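Local coordinates for protein carbohydrate kinase, FGGY (Novosphingobium aromaticivorans, PDB 3H6E) that probably acts as a carbohydrate kinase of the FGGY family, transferring a phosphate group to a sugar or related substrate, at residues 315-321 and 396-402; 371-375 and 402-407. Numbering follows the deposited sequence.

Interaction 1 of 2, residues 315-321 and 396-402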
loop_
_atom_site.group_PDB
_atom_site.type_symbol
_atom_site.label_atom_id
_atom_site.label_comp_id
_atom_site.label_asym_id
_atom_site.label_seq_id
_atom_site.Cartn_x
_atom_site.Cartn_y
_atom_site.Cartn_z
ATOM N N VAL A 315 -6.953 -1.998 -21.031
ATOM C CA VAL A 315 -7.543 -3.332 -21.078
ATOM C C VAL A 315 -8.674 -3.558 -20.069
ATOM O O VAL A 315 -9.253 -4.643 -20.022
ATOM C CB VAL A 315 -6.481 -4.417 -20.857
ATOM C CG1 VAL A 315 -5.377 -4.297 -21.896
ATOM C CG2 VAL A 315 -5.921 -4.323 -19.441
ATOM N N ASP A 316 -8.990 -2.545 -19.266
ATOM C CA ASP A 316 -10.034 -2.690 -18.252
ATOM C C ASP A 316 -11.364 -2.039 -18.642
ATOM O O ASP A 316 -12.346 -2.135 -17.900
ATOM C CB ASP A 316 -9.561 -2.163 -16.890
ATOM C CG ASP A 316 -9.247 -0.676 -16.908
ATOM O OD1 ASP A 316 -8.682 -0.194 -17.913
ATOM O OD2 ASP A 316 -9.560 0.007 -15.909
ATOM N N ILE A 317 -11.395 -1.384 -19.801
ATOM C CA ILE A 317 -12.620 -0.764 -20.308
ATOM C C ILE A 317 -13.735 -1.793 -20.473
ATOM O O ILE A 317 -13.621 -2.726 -21.269
ATOM C CB ILE A 317 -12.372 -0.040 -21.646
ATOM C CG1 ILE A 317 -11.430 1.150 -21.433
ATOM C CG2 ILE A 317 -13.690 0.418 -22.256
ATOM C CD1 ILE A 317 -10.934 1.787 -22.720
ATOM N N LYS A 318 -14.814 -1.605 -19.720
ATOM C CA LYS A 318 -15.863 -2.619 -19.581
ATOM C C LYS A 318 -16.468 -3.155 -20.887
ATOM O O LYS A 318 -16.332 -4.343 -21.182
ATOM C CB LYS A 318 -16.951 -2.137 -18.614
ATOM C CG LYS A 318 -16.439 -1.948 -17.195
ATOM C CD LYS A 318 -17.316 -1.009 -16.391
ATOM C CE LYS A 318 -16.592 -0.544 -15.140
ATOM N NZ LYS A 318 -15.236 -0.009 -15.466
ATOM N N PRO A 319 -17.140 -2.291 -21.671
ATOM C CA PRO A 319 -17.756 -2.776 -22.913
ATOM C C PRO A 319 -16.786 -3.551 -23.800
ATOM O O PRO A 319 -17.223 -4.297 -24.677
ATOM C CB PRO A 319 -18.192 -1.486 -23.610
ATOM C CG PRO A 319 -18.464 -0.546 -22.494
ATOM C CD PRO A 319 -17.435 -0.865 -21.436
ATOM N N ASP A 320 -15.489 -3.387 -23.565
ATOM C CA ASP A 320 -14.475 -4.049 -24.380
ATOM C C ASP A 320 -14.166 -5.473 -23.922
ATOM O O ASP A 320 -13.572 -6.255 -24.667
ATOM C CB ASP A 320 -13.183 -3.230 -24.394
ATOM C CG ASP A 320 -13.309 -1.953 -25.197
ATOM O OD1 ASP A 320 -14.449 -1.500 -25.434
ATOM O OD2 ASP A 320 -12.262 -1.401 -25.593
ATOM N N GLN A 321 -14.562 -5.809 -22.699
ATOM C CA GLN A 321 -14.190 -7.094 -22.107
ATOM C C GLN A 321 -14.490 -8.320 -22.976
ATOM O O GLN A 321 -13.609 -9.154 -23.187
ATOM C CB GLN A 321 -14.788 -7.252 -20.706
ATOM C CG GLN A 321 -14.209 -6.280 -19.688
ATOM C CD GLN A 321 -12.692 -6.187 -19.772
ATOM O OE1 GLN A 321 -12.133 -5.091 -19.852
ATOM N NE2 GLN A 321 -12.021 -7.335 -19.769
ATOM N N ARG A 396 -7.876 -1.148 -10.531
ATOM C CA ARG A 396 -8.588 -1.068 -11.804
ATOM C C ARG A 396 -8.492 -2.331 -12.661
ATOM O O ARG A 396 -9.385 -2.609 -13.460
ATOM C CB ARG A 396 -8.160 0.172 -12.603
ATOM C CG ARG A 396 -6.792 0.096 -13.260
ATOM C CD ARG A 396 -6.532 1.367 -14.068
ATOM N NE ARG A 396 -5.188 1.419 -14.642
ATOM C CZ ARG A 396 -4.887 1.075 -15.891
ATOM N NH1 ARG A 396 -5.829 0.638 -16.715
ATOM N NH2 ARG A 396 -3.632 1.162 -16.317
ATOM N N PHE A 397 -7.424 -3.102 -12.490
ATOM C CA PHE A 397 -7.224 -4.295 -13.307
ATOM C C PHE A 397 -8.058 -5.481 -12.825
ATOM O O PHE A 397 -7.922 -6.599 -13.320
ATOM C CB PHE A 397 -5.739 -4.649 -13.400
ATOM C CG PHE A 397 -4.943 -3.678 -14.229
ATOM C CD1 PHE A 397 -4.794 -3.871 -15.592
ATOM C CD2 PHE A 397 -4.359 -2.563 -13.648
ATOM C CE1 PHE A 397 -4.076 -2.981 -16.358
ATOM C CE2 PHE A 397 -3.638 -1.668 -14.409
ATOM C CZ PHE A 397 -3.496 -1.878 -15.766
ATOM N N ALA A 398 -8.927 -5.220 -11.852
ATOM C CA ALA A 398 -9.943 -6.184 -11.447
ATOM C C ALA A 398 -11.043 -6.298 -12.497
ATOM O O ALA A 398 -11.650 -7.350 -12.660
ATOM C CB ALA A 398 -10.531 -5.799 -10.099
ATOM N N GLU A 399 -11.285 -5.190 -13.194
ATOM C CA GLU A 399 -12.244 -5.167 -14.288
ATOM C C GLU A 399 -11.626 -5.719 -15.567
ATOM O O GLU A 399 -12.251 -5.691 -16.625
ATOM C CB GLU A 399 -12.760 -3.746 -14.528
ATOM C CG GLU A 399 -14.069 -3.422 -13.821
ATOM C CD GLU A 399 -13.889 -3.123 -12.348
ATOM O OE1 GLU A 399 -12.765 -2.737 -11.957
ATOM O OE2 GLU A 399 -14.874 -3.269 -11.585
ATOM N N ALA A 400 -10.399 -6.223 -15.461
ATOM C CA ALA A 400 -9.693 -6.779 -16.616
ATOM C C ALA A 400 -9.918 -8.288 -16.744
ATOM O O ALA A 400 -9.090 -9.090 -16.308
ATOM C CB ALA A 400 -8.210 -6.464 -16.537
ATOM N N ASP A 401 -11.044 -8.656 -17.354
ATOM C CA ASP A 401 -11.458 -10.055 -17.483
ATOM C C ASP A 401 -10.360 -11.017 -17.933
ATOM O O ASP A 401 -10.242 -12.121 -17.407
ATOM C CB ASP A 401 -12.672 -10.176 -18.411
ATOM C CG ASP A 401 -13.983 -10.204 -17.649
ATOM O OD1 ASP A 401 -14.176 -11.140 -16.846
ATOM O OD2 ASP A 401 -14.822 -9.302 -17.858
ATOM N N VAL A 402 -9.567 -10.613 -18.915
ATOM C CA VAL A 402 -8.514 -11.483 -19.420
ATOM C C VAL A 402 -7.456 -11.724 -18.348
ATOM O O VAL A 402 -6.936 -12.833 -18.216
ATOM C CB VAL A 402 -7.848 -10.904 -20.679
ATOM C CG1 VAL A 402 -6.825 -11.878 -21.227
ATOM C CG2 VAL A 402 -8.908 -10.573 -21.735
HETATM O O HOH W 1 -4.495 -0.922 -19.088
#
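A single arginine nitrogen can serve two acceptors, one of them a water, and here Arg396 NH1 meets Asp316 OD1 at 3.2 Å in a salt bridge whose hydrogen bond is weak. The carboxylate sits at the edge of the guanidinium, close to its plane. The same Arg396 NH1 donates to water 1 (3.1 Å), and Val315 N donates more weakly to that water at 3.3 Å, so a loop amide and a side chain share one acceptor. Lys318 and Glu399 form no such pair: NZ of Lys318 stays 5.1 Å from both OE1 and OE2 of Glu399.

Within 396-402, Glu399 N bonds Arg396 O at 3.2 Å and Ala400 N more weakly reaches Phe397 O at 3.3 Å, while Phe397 N finds Thr257 OG1. Ala400, the N-cap of helix 401-410, lies closest to Asp316, their CA atoms 4.4 Å apart. Beside the charged pair, Val315 CG2 touches the edge of the Phe397 ring at CE1 (3.8 Å).

The contact thus seats the loop between helices 300-308 and 321-326 on the turn joining strand 390-394 to helix 401-410, with Val315 and Val402 both resting on helix 363-384.

Interaction 2 of 2, residues 371-375 and 402-407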
loop_
_atom_site.group_PDB
_atom_site.type_symbol
_atom_site.label_atom_id
_atom_site.label_comp_id
_atom_site.label_asym_id
_atom_site.label_seq_id
_atom_site.Cartn_x
_atom_site.Cartn_y
_atom_site.Cartn_z
ATOM N N CYS A 371 -2.773 -8.668 -21.134
ATOM C CA CYS A 371 -3.385 -9.143 -19.899
ATOM C C CYS A 371 -2.838 -10.503 -19.478
ATOM O O CYS A 371 -2.865 -10.848 -18.297
ATOM C CB CYS A 371 -4.899 -9.231 -20.058
ATOM S SG CYS A 371 -5.715 -7.657 -20.322
ATOM N N LEU A 372 -2.349 -11.271 -20.446
ATOM C CA LEU A 372 -1.799 -12.593 -20.158
ATOM C C LEU A 372 -0.407 -12.479 -19.562
ATOM O O LEU A 372 -0.069 -13.184 -18.613
ATOM C CB LEU A 372 -1.747 -13.458 -21.422
ATOM C CG LEU A 372 -3.081 -13.873 -22.050
ATOM C CD1 LEU A 372 -2.869 -15.023 -23.033
ATOM C CD2 LEU A 372 -4.094 -14.255 -20.983
ATOM N N TYR A 373 0.395 -11.585 -20.133
ATOM C CA TYR A 373 1.761 -11.356 -19.679
ATOM C C TYR A 373 1.792 -10.892 -18.222
ATOM O O TYR A 373 2.715 -11.224 -17.474
ATOM C CB TYR A 373 2.451 -10.328 -20.587
ATOM C CG TYR A 373 3.683 -9.689 -19.983
ATOM C CD1 TYR A 373 4.926 -10.299 -20.081
ATOM C CD2 TYR A 373 3.601 -8.475 -19.315
ATOM C CE1 TYR A 373 6.052 -9.717 -19.527
ATOM C CE2 TYR A 373 4.719 -7.887 -18.760
ATOM C CZ TYR A 373 5.941 -8.510 -18.871
ATOM O OH TYR A 373 7.057 -7.930 -18.318
ATOM N N ALA A 374 0.780 -10.126 -17.827
ATOM C CA ALA A 374 0.706 -9.601 -16.469
ATOM C C ALA A 374 0.255 -10.690 -15.503
ATOM O O ALA A 374 0.597 -10.667 -14.321
ATOM C CB ALA A 374 -0.228 -8.395 -16.410
ATOM N N ALA A 375 -0.513 -11.645 -16.015
ATOM C CA ALA A 375 -0.962 -12.775 -15.213
ATOM C C ALA A 375 0.221 -13.677 -14.894
ATOM O O ALA A 375 0.362 -14.164 -13.772
ATOM C CB ALA A 375 -2.038 -13.551 -15.946
ATOM N N VAL A 402 -9.567 -10.613 -18.915
ATOM C CA VAL A 402 -8.514 -11.483 -19.420
ATOM C C VAL A 402 -7.456 -11.724 -18.348
ATOM O O VAL A 402 -6.936 -12.833 -18.216
ATOM C CB VAL A 402 -7.848 -10.904 -20.679
ATOM C CG1 VAL A 402 -6.825 -11.878 -21.227
ATOM C CG2 VAL A 402 -8.908 -10.573 -21.735
ATOM N N PHE A 403 -7.148 -10.685 -17.579
ATOM C CA PHE A 403 -6.146 -10.792 -16.521
ATOM C C PHE A 403 -6.588 -11.722 -15.394
ATOM O O PHE A 403 -5.931 -12.725 -15.118
ATOM C CB PHE A 403 -5.798 -9.412 -15.953
ATOM C CG PHE A 403 -4.942 -9.467 -14.720
ATOM C CD1 PHE A 403 -3.629 -9.901 -14.791
ATOM C CD2 PHE A 403 -5.451 -9.088 -13.486
ATOM C CE1 PHE A 403 -2.839 -9.958 -13.653
ATOM C CE2 PHE A 403 -4.664 -9.142 -12.346
ATOM C CZ PHE A 403 -3.358 -9.578 -12.432
ATOM N N VAL A 404 -7.702 -11.398 -14.761
ATOM C CA VAL A 404 -8.207 -12.137 -13.610
ATOM C C VAL A 404 -8.478 -13.594 -13.966
ATOM O O VAL A 404 -8.098 -14.503 -13.195
ATOM C CB VAL A 404 -9.498 -11.506 -13.057
ATOM C CG1 VAL A 404 -10.072 -12.361 -11.937
ATOM C CG2 VAL A 404 -9.233 -10.088 -12.572
ATOM N N ARG A 405 -9.152 -13.850 -15.071
ATOM C CA ARG A 405 -9.489 -15.215 -15.473
ATOM C C ARG A 405 -8.253 -16.033 -15.856
ATOM O O ARG A 405 -8.209 -17.242 -15.635
ATOM C CB ARG A 405 -10.513 -15.215 -16.611
ATOM C CG ARG A 405 -11.851 -14.605 -16.223
ATOM C CD ARG A 405 -12.895 -14.797 -17.306
ATOM N NE ARG A 405 -13.366 -16.176 -17.363
ATOM C CZ ARG A 405 -14.294 -16.612 -18.208
ATOM N NH1 ARG A 405 -14.849 -15.773 -19.074
ATOM N NH2 ARG A 405 -14.667 -17.886 -18.190
ATOM N N ALA A 406 -7.255 -15.373 -16.431
ATOM C CA ALA A 406 -5.992 -16.035 -16.724
ATOM C C ALA A 406 -5.336 -16.438 -15.413
ATOM O O ALA A 406 -4.691 -17.481 -15.317
ATOM C CB ALA A 406 -5.079 -15.119 -17.522
ATOM N N LEU A 407 -5.510 -15.601 -14.397
ATOM C CA LEU A 407 -4.964 -15.885 -13.079
ATOM C C LEU A 407 -5.656 -17.105 -12.478
ATOM O O LEU A 407 -5.008 -18.001 -11.941
ATOM C CB LEU A 407 -5.124 -14.672 -12.161
ATOM C CG LEU A 407 -4.213 -14.680 -10.935
ATOM C CD1 LEU A 407 -2.757 -14.807 -11.368
ATOM C CD2 LEU A 407 -4.433 -13.440 -10.079
#
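The axes of 371-375 and 402-407 approach to 8.1 Å and run in broadly the same N-to-C sense, crossing at -43°. These are helices of the actin-like ATPase fold of the FGGY C-terminal half: helix 401-410 is the crossover of a right-handed beta-alpha-beta unit joining the parallel neighbours 390-394 and 415-419, and helix 363-384 packs beside it. CA atoms come nearest at Cys371 and Phe403 (4.7 Å), and one turn further on at Ala375 and Leu407 (5.5 Å).

The general principle is that helices come this close where small side chains face each other. At the N-terminal end of the pair, Cys371 CB lies 3.4 Å from Val402 CB and 4.2 Å from Phe403 CB. Leu372 starts away from the partner helix, yet its CD2 reaches both Val402 CG1 (3.6 Å) and Ala406 CB (3.7 Å). All the touching residues are buried, and Leu372 and Ala406 also meet helix 457-468, which extends the apolar layer.

Phe403 fills the other flank. Its CD1 is 4.1 Å from both Ala374 CB and Ala375 CB, and the ring edge faces backbone atoms of helix 363-384, CE1 lying 3.6 Å from Ala374 O. With only methyl groups at this position, Ala375 CB meets Ala406 CB at 3.8 Å.

In the fold
Followed from the N terminus, the chain lays down 315-321, passes helices 321-326 and 328-333, and supplies 371-375 midway along helix 363-384. It then forms strand 390-394 and, in 396-402 and 402-407, both remaining partners. Interaction 1 closes a long loop with 74 residues between its segments; interaction 2 closes a shorter one of 26. The two cross rather than nest, since their segments alternate. Val402 belongs to both, so helix 401-410 meets the loop at its start and helix 363-384 over its first two turns. The first partners also meet: Val315 CB packs 3.4 Å from Cys371 SG, so the two contacts adjoin.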